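Local structure of nitric oxide dioxygenase (Rhodothermus marinus DSM 4252, 6WK3) at residues Val18-Leu21 / Gln22-Val26; Ser29-Met32 / Tyr33-Phe37; Leu97-Glu100 / Cys101-Asp104; Tyr126-Leu129 / Ala130-Ser134. The protein binds heme as a member of the globin family, is probably a nitric oxide dioxygenase, and is here an engineered carbene transferase. The protein carries 1 engineered substitution. All coordinates share one frame; numbering follows the deposited sequence.

All four contacts are local, each formed between successive turns of a single helix, so none closes a loop. They follow one another along the chain and neither nest nor cross. Contact 1 opens helix 18-39 and contact 2 lies further along it, their centres about 16 Å apart. Contact 3, on helix 94-110, packs directly against contact 2: Met32 CG is 3.5 Å from Leu102 CA. Contact 4, on helix 116-145, lies across the centre of the chain from contacts 1 and 2. It meets contact 3 where Tyr126 packs on Val98, Trp99 and Leu102. Contacts 3 and 4 both touch the heme, so the last two helices both line its pocket.

Contact 1 of 4, residues Val18-Leu21 / Gln22-Val26; sequences VPAL and QKHSV
Val18-Leu21 and Gln22-Val26 are successive turns at the start of helix 18-39, and Val18 meets Gln22 across them. The contact is local helix packing. Gln22 N gives a bond of 2.8 Å to Val18 O. The Val18 and Gln22 side chains cross obliquely. Val18 CG1 is 4.1 Å from Gln22 CD, and Gln22 NE2 lies 3.7 Å from Pro19 CA. The far end of the glutamine is held by Arg66, which donates to its OE1. Pro19 sits in the first turn, where its missing N-H costs no helical bond.

The next turn is less regular. Ala20 O takes weak bonds from Lys23 N and His24 N, and the His24 backbone (phi -129°, psi 6°) departs from helical values. The imidazole has Lys23 CB over one face, and its CD2 is 3.4 Å from Ala20 O. By order in the chain this helix corresponds to helix B of the globin fold, which packs on the helices equivalent to E (50-66) and G (94-110). His24 touches Val109 and Leu110 of the latter.

Leu21 faces helix 50-66, touching Leu62 and Ala65. Its CD2 also rests 3.9 Å from Ser25 CB. Leu21 O receives Ser25 N at 2.9 Å. The serine hydroxyl stands between the backbone N and the carbonyl carbon (chi1 63°), which brings OG to 3.0 Å from the same Leu21 O. That bond is weak and not settled, because Ala58 O competes for the one proton.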
loop_
_atom_site.group_PDB
_atom_site.type_symbol
_atom_site.label_atom_id
_atom_site.label_comp_id
_atom_site.label_asym_id
_atom_site.label_seq_id
_atom_site.Cartn_x
_atom_site.Cartn_y
_atom_site.Cartn_z
ATOM N N VAL A 18 -6.607 -9.536 -25.650
ATOM C CA VAL A 18 -6.662 -8.111 -25.299
ATOM C C VAL A 18 -7.959 -7.463 -25.766
ATOM O O VAL A 18 -8.575 -6.725 -24.978
ATOM C CB VAL A 18 -5.404 -7.390 -25.800
ATOM C CG1 VAL A 18 -5.642 -5.890 -25.911
ATOM C CG2 VAL A 18 -4.236 -7.650 -24.863
ATOM N N PRO A 19 -8.448 -7.688 -26.998
ATOM C CA PRO A 19 -9.757 -7.109 -27.359
ATOM C C PRO A 19 -10.892 -7.497 -26.419
ATOM O O PRO A 19 -11.744 -6.652 -26.113
ATOM C CB PRO A 19 -9.977 -7.634 -28.782
ATOM C CG PRO A 19 -8.604 -7.758 -29.330
ATOM C CD PRO A 19 -7.767 -8.257 -28.182
ATOM N N ALA A 20 -10.934 -8.748 -25.950
ATOM C CA ALA A 20 -11.959 -9.144 -24.985
ATOM C C ALA A 20 -11.751 -8.482 -23.628
ATOM O O ALA A 20 -12.725 -8.143 -22.945
ATOM C CB ALA A 20 -11.980 -10.664 -24.825
ATOM N N LEU A 21 -10.495 -8.297 -23.218
ATOM C CA LEU A 21 -10.222 -7.655 -21.938
ATOM C C LEU A 21 -10.530 -6.164 -21.981
ATOM O O LEU A 21 -10.971 -5.598 -20.974
ATOM C CB LEU A 21 -8.770 -7.888 -21.528
ATOM C CG LEU A 21 -8.439 -9.260 -20.937
ATOM C CD1 LEU A 21 -6.962 -9.357 -20.623
ATOM C CD2 LEU A 21 -9.257 -9.530 -19.694
ATOM N N GLN A 22 -10.314 -5.512 -23.125
ATOM C CA GLN A 22 -10.690 -4.107 -23.242
ATOM C C GLN A 22 -12.178 -3.905 -22.988
ATOM O O GLN A 22 -12.589 -2.841 -22.512
ATOM C CB GLN A 22 -10.320 -3.567 -24.623
ATOM C CG GLN A 22 -8.831 -3.457 -24.864
ATOM C CD GLN A 22 -8.503 -2.949 -26.257
ATOM O OE1 GLN A 22 -7.580 -2.153 -26.441
ATOM N NE2 GLN A 22 -9.262 -3.407 -27.246
ATOM N N LYS A 23 -12.995 -4.914 -23.284
ATOM C CA LYS A 23 -14.433 -4.817 -23.088
ATOM C C LYS A 23 -14.920 -5.482 -21.808
ATOM O O LYS A 23 -15.966 -5.087 -21.287
ATOM C CB LYS A 23 -15.171 -5.436 -24.281
ATOM C CG LYS A 23 -15.212 -4.554 -25.525
ATOM C CD LYS A 23 -16.080 -5.174 -26.618
ATOM C CE LYS A 23 -16.191 -4.267 -27.839
ATOM N NZ LYS A 23 -16.783 -2.938 -27.511
ATOM N N HIS A 24 -14.194 -6.470 -21.277
ATOM C CA HIS A 24 -14.737 -7.324 -20.224
ATOM C C HIS A 24 -13.838 -7.466 -19.000
ATOM O O HIS A 24 -14.157 -8.265 -18.114
ATOM C CB HIS A 24 -15.037 -8.727 -20.773
ATOM C CG HIS A 24 -15.977 -8.742 -21.938
ATOM N ND1 HIS A 24 -17.172 -8.053 -21.944
ATOM C CD2 HIS A 24 -15.906 -9.381 -23.131
ATOM C CE1 HIS A 24 -17.789 -8.255 -23.094
ATOM N NE2 HIS A 24 -17.043 -9.058 -23.832
ATOM N N SER A 25 -12.721 -6.739 -18.918
ATOM C CA SER A 25 -11.816 -6.969 -17.795
ATOM C C SER A 25 -12.450 -6.568 -16.466
ATOM O O SER A 25 -12.129 -7.157 -15.427
ATOM C CB SER A 25 -10.493 -6.230 -18.007
ATOM O OG SER A 25 -10.690 -4.827 -18.059
ATOM N N VAL A 26 -13.356 -5.587 -16.473
ATOM C CA VAL A 26 -14.067 -5.233 -15.246
ATOM C C VAL A 26 -15.044 -6.337 -14.854
ATOM O O VAL A 26 -15.163 -6.693 -13.675
ATOM C CB VAL A 26 -14.774 -3.877 -15.404
ATOM C CG1 VAL A 26 -15.704 -3.630 -14.228
ATOM C CG2 VAL A 26 -13.747 -2.758 -15.515
#

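Contact 2 of 4, residues Ser29-Met32 / Tyr33-Phe37; sequences SATM and YRLLF
Ser29 O accepts from Tyr33 N at 3.0 Å, the first of four successive i to i+4 backbone bonds between Ser29-Met32 and Tyr33-Leu36 of helix 18-39. The Ser29 hydroxyl turns to helix 50-66, where it bonds to Ile54 O. Tyr33 faces the same helix, touching Pro50 and Ile54, and its ring makes an edge-to-face pair with Phe47.

Ala30 takes Arg34 N on its carbonyl. Its methyl lies under one face of the Arg34 guanidinium, with Ala30 CB 3.7 Å from Arg34 NH1. The arginine reaches back there because CG sits beside the backbone N (chi1 -67°) and the chain is extended as far as NE. Arg34 CG passes 3.4 Å from Ala30 O, so the aliphatic part of the arginine covers this carbonyl.

Thr31 and Leu35 lie side by side and point the same way. Thr31 CG2 is 4.2 Å from Leu35 CD1, and Leu35 CG is 3.2 Å from Thr31 O. Thr31 OG1 bonds back to Ala27 O, which satisfies the hydroxyl within the helix.

Met32 leads toward helix 94-110, touching Val98 and Leu102. Its chain bends at chi2 and chi3, bringing CE back to 3.6 Å from Tyr33 N. The methyl is also 4.5 Å from Leu36 CD2, a loose apolar contact. Leu36 touches Thr43 and Phe47, and its side chain comes within about 5 Å of the heme. The stretch thus has the place of helix B in a globin, packed on the helices equivalent to E and G beside the heme pocket.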
loop_
_atom_site.group_PDB
_atom_site.type_symbol
_atom_site.label_atom_id
_atom_site.label_comp_id
_atom_site.label_asym_id
_atom_site.label_seq_id
_atom_site.Cartn_x
_atom_site.Cartn_y
_atom_site.Cartn_z
ATOM N N SER A 29 -12.853 -9.136 -13.469
ATOM C CA SER A 29 -12.299 -8.824 -12.156
ATOM C C SER A 29 -13.386 -8.831 -11.080
ATOM O O SER A 29 -13.201 -9.415 -10.005
ATOM C CB SER A 29 -11.567 -7.478 -12.219
ATOM O OG SER A 29 -11.485 -6.852 -10.949
ATOM N N ALA A 30 -14.542 -8.220 -11.364
ATOM C CA ALA A 30 -15.626 -8.192 -10.379
ATOM C C ALA A 30 -16.164 -9.592 -10.104
ATOM O O ALA A 30 -16.392 -9.966 -8.945
ATOM C CB ALA A 30 -16.754 -7.275 -10.854
ATOM N N THR A 31 -16.395 -10.372 -11.164
ATOM C CA THR A 31 -16.846 -11.749 -10.992
ATOM C C THR A 31 -15.820 -12.566 -10.225
ATOM O O THR A 31 -16.175 -13.408 -9.394
ATOM C CB THR A 31 -17.116 -12.377 -12.356
ATOM O OG1 THR A 31 -18.178 -11.663 -13.003
ATOM C CG2 THR A 31 -17.484 -13.845 -12.220
ATOM N N MET A 32 -14.539 -12.328 -10.490
ATOM C CA MET A 32 -13.490 -13.031 -9.765
ATOM C C MET A 32 -13.582 -12.758 -8.270
ATOM O O MET A 32 -13.506 -13.685 -7.454
ATOM C CB MET A 32 -12.125 -12.618 -10.312
ATOM C CG MET A 32 -10.998 -13.509 -9.864
ATOM S SD MET A 32 -9.612 -12.568 -9.222
ATOM C CE MET A 32 -10.245 -12.149 -7.600
ATOM N N TYR A 33 -13.759 -11.489 -7.890
ATOM C CA TYR A 33 -13.797 -11.142 -6.473
ATOM C C TYR A 33 -15.035 -11.709 -5.784
ATOM O O TYR A 33 -14.971 -12.098 -4.612
ATOM C CB TYR A 33 -13.739 -9.624 -6.288
ATOM C CG TYR A 33 -13.978 -9.195 -4.851
ATOM C CD1 TYR A 33 -12.996 -9.371 -3.881
ATOM C CD2 TYR A 33 -15.193 -8.640 -4.460
ATOM C CE1 TYR A 33 -13.209 -8.994 -2.569
ATOM C CE2 TYR A 33 -15.417 -8.263 -3.145
ATOM C CZ TYR A 33 -14.420 -8.442 -2.206
ATOM O OH TYR A 33 -14.631 -8.068 -0.898
ATOM N N ARG A 34 -16.174 -11.754 -6.485
ATOM C CA ARG A 34 -17.383 -12.309 -5.876
ATOM C C ARG A 34 -17.242 -13.804 -5.635
ATOM O O ARG A 34 -17.666 -14.311 -4.592
ATOM C CB ARG A 34 -18.603 -12.016 -6.746
ATOM C CG ARG A 34 -18.929 -10.537 -6.792
ATOM C CD ARG A 34 -20.103 -10.214 -7.694
ATOM N NE ARG A 34 -20.217 -8.768 -7.848
ATOM C CZ ARG A 34 -20.156 -8.121 -9.006
ATOM N NH1 ARG A 34 -20.005 -8.792 -10.145
ATOM N NH2 ARG A 34 -20.261 -6.800 -9.025
ATOM N N LEU A 35 -16.639 -14.521 -6.583
ATOM C CA LEU A 35 -16.368 -15.937 -6.370
ATOM C C LEU A 35 -15.403 -16.140 -5.209
ATOM O O LEU A 35 -15.530 -17.106 -4.450
ATOM C CB LEU A 35 -15.814 -16.558 -7.650
ATOM C CG LEU A 35 -16.755 -16.517 -8.855
ATOM C CD1 LEU A 35 -16.097 -17.167 -10.068
ATOM C CD2 LEU A 35 -18.071 -17.195 -8.531
ATOM N N LEU A 36 -14.434 -15.236 -5.050
ATOM C CA LEU A 36 -13.512 -15.334 -3.923
ATOM C C LEU A 36 -14.213 -15.004 -2.610
ATOM O O LEU A 36 -13.961 -15.648 -1.584
ATOM C CB LEU A 36 -12.312 -14.411 -4.155
ATOM C CG LEU A 36 -11.165 -14.418 -3.142
ATOM C CD1 LEU A 36 -10.262 -15.615 -3.353
ATOM C CD2 LEU A 36 -10.369 -13.119 -3.224
ATOM N N PHE A 37 -15.099 -14.001 -2.628
ATOM C CA PHE A 37 -15.873 -13.642 -1.442
ATOM C C PHE A 37 -16.680 -14.830 -0.929
ATOM O O PHE A 37 -16.730 -15.081 0.281
ATOM C CB PHE A 37 -16.792 -12.460 -1.777
ATOM C CG PHE A 37 -17.458 -11.817 -0.579
ATOM C CD1 PHE A 37 -18.519 -12.434 0.072
ATOM C CD2 PHE A 37 -17.049 -10.566 -0.133
ATOM C CE1 PHE A 37 -19.139 -11.830 1.164
ATOM C CE2 PHE A 37 -17.670 -9.953 0.953
ATOM C CZ PHE A 37 -18.713 -10.588 1.602
#

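Contact 3 of 4, residues Leu97-Glu100 / Cys101-Asp104; sequences LVWE and CLRD. With HEM (protoporphyrin IX containing Fe), chain E.
Arg103 lays its hydrocarbon part over the indole face of Trp99, while its guanidinium stands almost upright to the ring, the planes 87° apart. This is a CH-pi contact: Arg103 CB is 3.9 Å from the centroid of the six-membered ring, and Arg103 CG lies 3.6 Å from Trp99 CZ2. Bends at chi2 and chi3 then turn the guanidinium over Glu100 O. Leu102 CD2 meets the indole at its edge, 4.0 Å from Trp99 CE3. The indole also meets the Tyr126 ring, the planes about 40° apart. A serine in place of Trp99 would probably leave the Arg103 chain without its flat support and open a gap beside Leu102 and Tyr126. Val98, just before the tryptophan, brings its CG2 to 3.5 Å from CMC of the heme, so Val98 lines the heme pocket.

The opposite charges are arranged in a chain. Arg103 NH1 forms a salt bridge of 2.8 Å with Asp104 OD1, though the hydrogen bond within it is weak. Glu100 OE2 bonds to Tyr40 OH. Glu100 OE1 and Asp104 OD2 are 4.8 Å apart and both form salt bridges to Arg39 NH1, which probably offsets the repulsion between the two carboxylates.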
loop_
_atom_site.group_PDB
_atom_site.type_symbol
_atom_site.label_atom_id
_atom_site.label_comp_id
_atom_site.label_asym_id
_atom_site.label_seq_id
_atom_site.Cartn_x
_atom_site.Cartn_y
_atom_site.Cartn_z
ATOM N N LEU A 97 -6.003 -19.933 -4.805
ATOM C CA LEU A 97 -7.426 -19.631 -4.668
ATOM C C LEU A 97 -7.865 -18.572 -5.666
ATOM O O LEU A 97 -8.938 -18.690 -6.273
ATOM C CB LEU A 97 -7.744 -19.167 -3.246
ATOM C CG LEU A 97 -6.984 -19.830 -2.102
ATOM C CD1 LEU A 97 -7.379 -19.195 -0.775
ATOM C CD2 LEU A 97 -7.245 -21.327 -2.098
ATOM N N VAL A 98 -7.058 -17.524 -5.843
ATOM C CA VAL A 98 -7.437 -16.457 -6.760
ATOM C C VAL A 98 -7.357 -16.935 -8.204
ATOM O O VAL A 98 -8.140 -16.491 -9.053
ATOM C CB VAL A 98 -6.572 -15.208 -6.509
ATOM C CG1 VAL A 98 -6.718 -14.202 -7.645
ATOM C CG2 VAL A 98 -6.966 -14.576 -5.193
ATOM N N TRP A 99 -6.448 -17.861 -8.514
ATOM C CA TRP A 99 -6.448 -18.424 -9.860
ATOM C C TRP A 99 -7.717 -19.225 -10.108
ATOM O O TRP A 99 -8.336 -19.117 -11.173
ATOM C CB TRP A 99 -5.230 -19.310 -10.110
ATOM C CG TRP A 99 -5.501 -20.181 -11.292
ATOM C CD1 TRP A 99 -5.621 -21.542 -11.307
ATOM C CD2 TRP A 99 -5.760 -19.740 -12.632
ATOM N NE1 TRP A 99 -5.917 -21.974 -12.575
ATOM C CE2 TRP A 99 -6.010 -20.889 -13.407
ATOM C CE3 TRP A 99 -5.803 -18.486 -13.250
ATOM C CZ2 TRP A 99 -6.297 -20.820 -14.768
ATOM C CZ3 TRP A 99 -6.080 -18.423 -14.601
ATOM C CH2 TRP A 99 -6.326 -19.581 -15.345
ATOM N N GLU A 100 -8.103 -20.060 -9.139
ATOM C CA GLU A 100 -9.338 -20.830 -9.255
ATOM C C GLU A 100 -10.518 -19.922 -9.586
ATOM O O GLU A 100 -11.280 -20.184 -10.525
ATOM C CB GLU A 100 -9.589 -21.597 -7.953
ATOM C CG GLU A 100 -10.871 -22.405 -7.940
ATOM C CD GLU A 100 -11.396 -22.641 -6.534
ATOM O OE1 GLU A 100 -12.600 -22.397 -6.296
ATOM O OE2 GLU A 100 -10.602 -23.071 -5.666
ATOM N N CYS A 101 -10.660 -18.825 -8.838
ATOM C CA CYS A 101 -11.755 -17.889 -9.073
ATOM C C CYS A 101 -11.584 -17.119 -10.374
ATOM O O CYS A 101 -12.581 -16.779 -11.024
ATOM C CB CYS A 101 -11.876 -16.924 -7.892
ATOM S SG CYS A 101 -12.096 -17.761 -6.296
ATOM N N LEU A 102 -10.341 -16.832 -10.768
ATOM C CA LEU A 102 -10.103 -16.123 -12.022
ATOM C C LEU A 102 -10.380 -17.015 -13.226
ATOM O O LEU A 102 -10.904 -16.549 -14.246
ATOM C CB LEU A 102 -8.666 -15.600 -12.057
ATOM C CG LEU A 102 -8.159 -14.965 -13.353
ATOM C CD1 LEU A 102 -9.013 -13.772 -13.747
ATOM C CD2 LEU A 102 -6.692 -14.560 -13.213
ATOM N N ARG A 103 -10.030 -18.300 -13.131
ATOM C CA ARG A 103 -10.345 -19.235 -14.207
ATOM C C ARG A 103 -11.846 -19.285 -14.458
ATOM O O ARG A 103 -12.302 -19.170 -15.601
ATOM C CB ARG A 103 -9.813 -20.629 -13.869
ATOM C CG ARG A 103 -9.820 -21.592 -15.047
ATOM C CD ARG A 103 -10.276 -22.988 -14.648
ATOM N NE ARG A 103 -9.598 -23.499 -13.460
ATOM C CZ ARG A 103 -10.223 -23.861 -12.344
ATOM N NH1 ARG A 103 -11.543 -23.761 -12.263
ATOM N NH2 ARG A 103 -9.532 -24.318 -11.306
ATOM N N ASP A 104 -12.631 -19.438 -13.391
ATOM C CA ASP A 104 -14.077 -19.532 -13.548
ATOM C C ASP A 104 -14.697 -18.188 -13.917
ATOM O O ASP A 104 -15.748 -18.155 -14.568
ATOM C CB ASP A 104 -14.702 -20.101 -12.271
ATOM C CG ASP A 104 -14.231 -21.526 -11.976
ATOM O OD1 ASP A 104 -13.849 -22.243 -12.930
ATOM O OD2 ASP A 104 -14.236 -21.931 -10.794
HETATM C CHA HEM E . -4.363 -5.415 -4.563
HETATM C CHB HEM E . -3.306 -7.680 -8.737
HETATM C CHC HEM E . -3.155 -11.816 -6.226
HETATM C CHD HEM E . -5.675 -9.678 -2.662
HETATM C C1A HEM E . -4.032 -5.646 -5.884
HETATM C C2A HEM E . -3.792 -4.644 -6.899
HETATM C C3A HEM E . -3.508 -5.264 -8.047
HETATM C C4A HEM E . -3.547 -6.689 -7.810
HETATM C CMA HEM E . -3.190 -4.583 -9.394
HETATM C CAA HEM E . -3.855 -3.120 -6.692
HETATM C CBA HEM E . -2.468 -2.638 -6.284
HETATM C CGA HEM E . -2.444 -1.133 -6.261
HETATM O O1A HEM E . -2.631 -0.546 -5.167
HETATM O O2A HEM E . -2.237 -0.515 -7.336
HETATM C C1B HEM E . -3.112 -9.008 -8.424
HETATM C C2B HEM E . -2.625 -10.049 -9.307
HETATM C C3B HEM E . -2.596 -11.200 -8.610
HETATM C C4B HEM E . -3.049 -10.914 -7.262
HETATM C CMB HEM E . -2.252 -9.809 -10.785
HETATM C CAB HEM E . -2.140 -12.610 -9.058
HETATM C CBB HEM E . -1.334 -12.830 -10.097
HETATM C C1C HEM E . -3.852 -11.621 -5.050
HETATM C C2C HEM E . -4.119 -12.622 -4.045
HETATM C C3C HEM E . -4.827 -12.057 -3.064
HETATM C C4C HEM E . -5.020 -10.652 -3.392
HETATM C CMC HEM E . -3.678 -14.100 -4.111
HETATM C CAC HEM E . -5.303 -12.820 -1.809
HETATM C CBC HEM E . -6.399 -12.442 -1.155
HETATM C C1D HEM E . -5.445 -8.319 -2.776
HETATM C C2D HEM E . -5.679 -7.278 -1.791
HETATM C C3D HEM E . -5.317 -6.102 -2.335
HETATM C C4D HEM E . -4.834 -6.355 -3.670
HETATM C CMD HEM E . -6.256 -7.512 -0.378
HETATM C CAD HEM E . -5.372 -4.690 -1.711
HETATM C CBD HEM E . -4.263 -4.527 -0.679
HETATM C CGD HEM E . -3.999 -3.067 -0.404
HETATM O O1D HEM E . -4.272 -2.215 -1.293
HETATM O O2D HEM E . -3.492 -2.761 0.709
HETATM N NA HEM E . -3.872 -6.881 -6.479
HETATM N NB HEM E . -3.354 -9.573 -7.190
HETATM N NC HEM E . -4.417 -10.437 -4.615
HETATM N ND HEM E . -4.933 -7.708 -3.899
HETATM FE FE HEM E . -4.253 -8.662 -5.580
#

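Contact 4 of 4, residues Tyr126-Leu129 / Ala130-Ser134; sequences YDFL and AHLLS. With HEM (protoporphyrin IX containing Fe), chain E.
Tyr126 carries its CG opposite the backbone N (chi1 178°), which sets the ring between Ala130 and the heme vinyl. Leu133 has the other setting, its CG beside the backbone N (chi1 -69°), and leans back on Leu129, with Leu129 CG 4.2 Å from Leu133 CD1. The tyrosine ring touches on two sides: its CE1 is 3.8 Å from Ala130 CB, while its CE2 is 3.4 Å from the heme vinyl carbon CAB. Its hydroxyl bonds to Tyr95 O. Replacing Tyr126 with an alanine would probably leave Tyr95 O without this partner and strip the heme vinyl of part of its packing.

Leu129 CD2 reaches the neighbouring heme methyl CMB at 3.7 Å. Leu133 CD1 is 4.0 Å from heme C2B, and its side chain also packs on His85, the axial ligand of the iron. Away from the heme, Phe128 CE2 makes a loose contact with Leu132 CD2.

The i to i+4 backbone bonds continue, Ala130 N to Tyr126 O being 2.7 Å. Ala130 O is gripped twice, by Ser134 N and by Ser134 OG at 2.7 Å. The stretch lies on the last helix, the equivalent of helix H in a globin, which here packs against the proximal helix 75-88 and closes one side of the heme pocket.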
loop_
_atom_site.group_PDB
_atom_site.type_symbol
_atom_site.label_atom_id
_atom_site.label_comp_id
_atom_site.label_asym_id
_atom_site.label_seq_id
_atom_site.Cartn_x
_atom_site.Cartn_y
_atom_site.Cartn_z
ATOM N N TYR A 126 -0.788 -16.401 -15.432
ATOM C CA TYR A 126 -1.053 -16.158 -14.021
ATOM C C TYR A 126 0.064 -16.723 -13.155
ATOM O O TYR A 126 0.533 -16.058 -12.224
ATOM C CB TYR A 126 -2.401 -16.762 -13.620
ATOM C CG TYR A 126 -2.712 -16.573 -12.156
ATOM C CD1 TYR A 126 -2.282 -17.494 -11.205
ATOM C CD2 TYR A 126 -3.414 -15.459 -11.720
ATOM C CE1 TYR A 126 -2.541 -17.308 -9.869
ATOM C CE2 TYR A 126 -3.690 -15.271 -10.384
ATOM C CZ TYR A 126 -3.254 -16.198 -9.463
ATOM O OH TYR A 126 -3.529 -16.012 -8.130
ATOM N N ASP A 127 0.487 -17.959 -13.434
ATOM C CA ASP A 127 1.508 -18.604 -12.612
ATOM C C ASP A 127 2.824 -17.847 -12.670
ATOM O O ASP A 127 3.558 -17.785 -11.677
ATOM C CB ASP A 127 1.712 -20.052 -13.056
ATOM C CG ASP A 127 0.510 -20.929 -12.753
ATOM O OD1 ASP A 127 -0.335 -20.525 -11.920
ATOM O OD2 ASP A 127 0.410 -22.022 -13.352
ATOM N N PHE A 128 3.150 -17.278 -13.829
ATOM C CA PHE A 128 4.340 -16.444 -13.922
ATOM C C PHE A 128 4.214 -15.234 -13.007
ATOM O O PHE A 128 5.085 -14.978 -12.167
ATOM C CB PHE A 128 4.561 -16.010 -15.372
ATOM C CG PHE A 128 5.687 -15.017 -15.551
ATOM C CD1 PHE A 128 6.997 -15.451 -15.706
ATOM C CD2 PHE A 128 5.433 -13.652 -15.565
ATOM C CE1 PHE A 128 8.030 -14.544 -15.865
ATOM C CE2 PHE A 128 6.460 -12.739 -15.730
ATOM C CZ PHE A 128 7.764 -13.187 -15.883
ATOM N N LEU A 129 3.123 -14.483 -13.153
ATOM C CA LEU A 129 2.938 -13.280 -12.351
ATOM C C LEU A 129 2.807 -13.619 -10.869
ATOM O O LEU A 129 3.333 -12.899 -10.014
ATOM C CB LEU A 129 1.712 -12.517 -12.846
ATOM C CG LEU A 129 1.544 -11.077 -12.374
ATOM C CD1 LEU A 129 2.863 -10.308 -12.458
ATOM C CD2 LEU A 129 0.470 -10.408 -13.205
ATOM N N ALA A 130 2.131 -14.725 -10.549
ATOM C CA ALA A 130 1.983 -15.139 -9.155
ATOM C C ALA A 130 3.329 -15.476 -8.526
ATOM O O ALA A 130 3.607 -15.079 -7.388
ATOM C CB ALA A 130 1.041 -16.338 -9.058
ATOM N N HIS A 131 4.171 -16.230 -9.239
ATOM C CA HIS A 131 5.458 -16.632 -8.676
ATOM C C HIS A 131 6.350 -15.422 -8.440
ATOM O O HIS A 131 7.108 -15.377 -7.466
ATOM C CB HIS A 131 6.148 -17.631 -9.601
ATOM C CG HIS A 131 7.353 -18.286 -8.997
ATOM N ND1 HIS A 131 7.290 -19.486 -8.319
ATOM C CD2 HIS A 131 8.652 -17.907 -8.968
ATOM C CE1 HIS A 131 8.500 -19.818 -7.902
ATOM N NE2 HIS A 131 9.343 -18.877 -8.283
ATOM N N LEU A 132 6.265 -14.431 -9.319
ATOM C CA LEU A 132 7.045 -13.216 -9.144
ATOM C C LEU A 132 6.518 -12.390 -7.975
ATOM O O LEU A 132 7.297 -11.914 -7.141
ATOM C CB LEU A 132 7.032 -12.428 -10.453
ATOM C CG LEU A 132 7.548 -11.001 -10.526
ATOM C CD1 LEU A 132 8.894 -10.866 -9.819
ATOM C CD2 LEU A 132 7.647 -10.615 -11.995
ATOM N N LEU A 133 5.196 -12.231 -7.878
ATOM C CA LEU A 133 4.621 -11.445 -6.789
ATOM C C LEU A 133 4.855 -12.111 -5.439
ATOM O O LEU A 133 5.233 -11.449 -4.465
ATOM C CB LEU A 133 3.127 -11.238 -7.030
ATOM C CG LEU A 133 2.779 -10.317 -8.195
ATOM C CD1 LEU A 133 1.281 -10.110 -8.283
ATOM C CD2 LEU A 133 3.521 -8.991 -8.059
ATOM N N SER A 134 4.635 -13.424 -5.358
ATOM C CA SER A 134 4.703 -14.102 -4.066
ATOM C C SER A 134 6.131 -14.185 -3.535
ATOM O O SER A 134 6.338 -14.123 -2.318
ATOM C CB SER A 134 4.096 -15.501 -4.172
ATOM O OG SER A 134 4.738 -16.248 -5.189
HETATM C CHA HEM E . -4.363 -5.415 -4.563
HETATM C CHB HEM E . -3.306 -7.680 -8.737
HETATM C CHC HEM E . -3.155 -11.816 -6.226
HETATM C CHD HEM E . -5.675 -9.678 -2.662
HETATM C C1A HEM E . -4.032 -5.646 -5.884
HETATM C C2A HEM E . -3.792 -4.644 -6.899
HETATM C C3A HEM E . -3.508 -5.264 -8.047
HETATM C C4A HEM E . -3.547 -6.689 -7.810
HETATM C CMA HEM E . -3.190 -4.583 -9.394
HETATM C CAA HEM E . -3.855 -3.120 -6.692
HETATM C CBA HEM E . -2.468 -2.638 -6.284
HETATM C CGA HEM E . -2.444 -1.133 -6.261
HETATM O O1A HEM E . -2.631 -0.546 -5.167
HETATM O O2A HEM E . -2.237 -0.515 -7.336
HETATM C C1B HEM E . -3.112 -9.008 -8.424
HETATM C C2B HEM E . -2.625 -10.049 -9.307
HETATM C C3B HEM E . -2.596 -11.200 -8.610
HETATM C C4B HEM E . -3.049 -10.914 -7.262
HETATM C CMB HEM E . -2.252 -9.809 -10.785
HETATM C CAB HEM E . -2.140 -12.610 -9.058
HETATM C CBB HEM E . -1.334 -12.830 -10.097
HETATM C C1C HEM E . -3.852 -11.621 -5.050
HETATM C C2C HEM E . -4.119 -12.622 -4.045
HETATM C C3C HEM E . -4.827 -12.057 -3.064
HETATM C C4C HEM E . -5.020 -10.652 -3.392
HETATM C CMC HEM E . -3.678 -14.100 -4.111
HETATM C CAC HEM E . -5.303 -12.820 -1.809
HETATM C CBC HEM E . -6.399 -12.442 -1.155
HETATM C C1D HEM E . -5.445 -8.319 -2.776
HETATM C C2D HEM E . -5.679 -7.278 -1.791
HETATM C C3D HEM E . -5.317 -6.102 -2.335
HETATM C C4D HEM E . -4.834 -6.355 -3.670
HETATM C CMD HEM E . -6.256 -7.512 -0.378
HETATM C CAD HEM E . -5.372 -4.690 -1.711
HETATM C CBD HEM E . -4.263 -4.527 -0.679
HETATM C CGD HEM E . -3.999 -3.067 -0.404
HETATM O O1D HEM E . -4.272 -2.215 -1.293
HETATM O O2D HEM E . -3.492 -2.761 0.709
HETATM N NA HEM E . -3.872 -6.881 -6.479
HETATM N NB HEM E . -3.354 -9.573 -7.190
HETATM N NC HEM E . -4.417 -10.437 -4.615
HETATM N ND HEM E . -4.933 -7.708 -3.899
HETATM FE FE HEM E . -4.253 -8.662 -5.580
#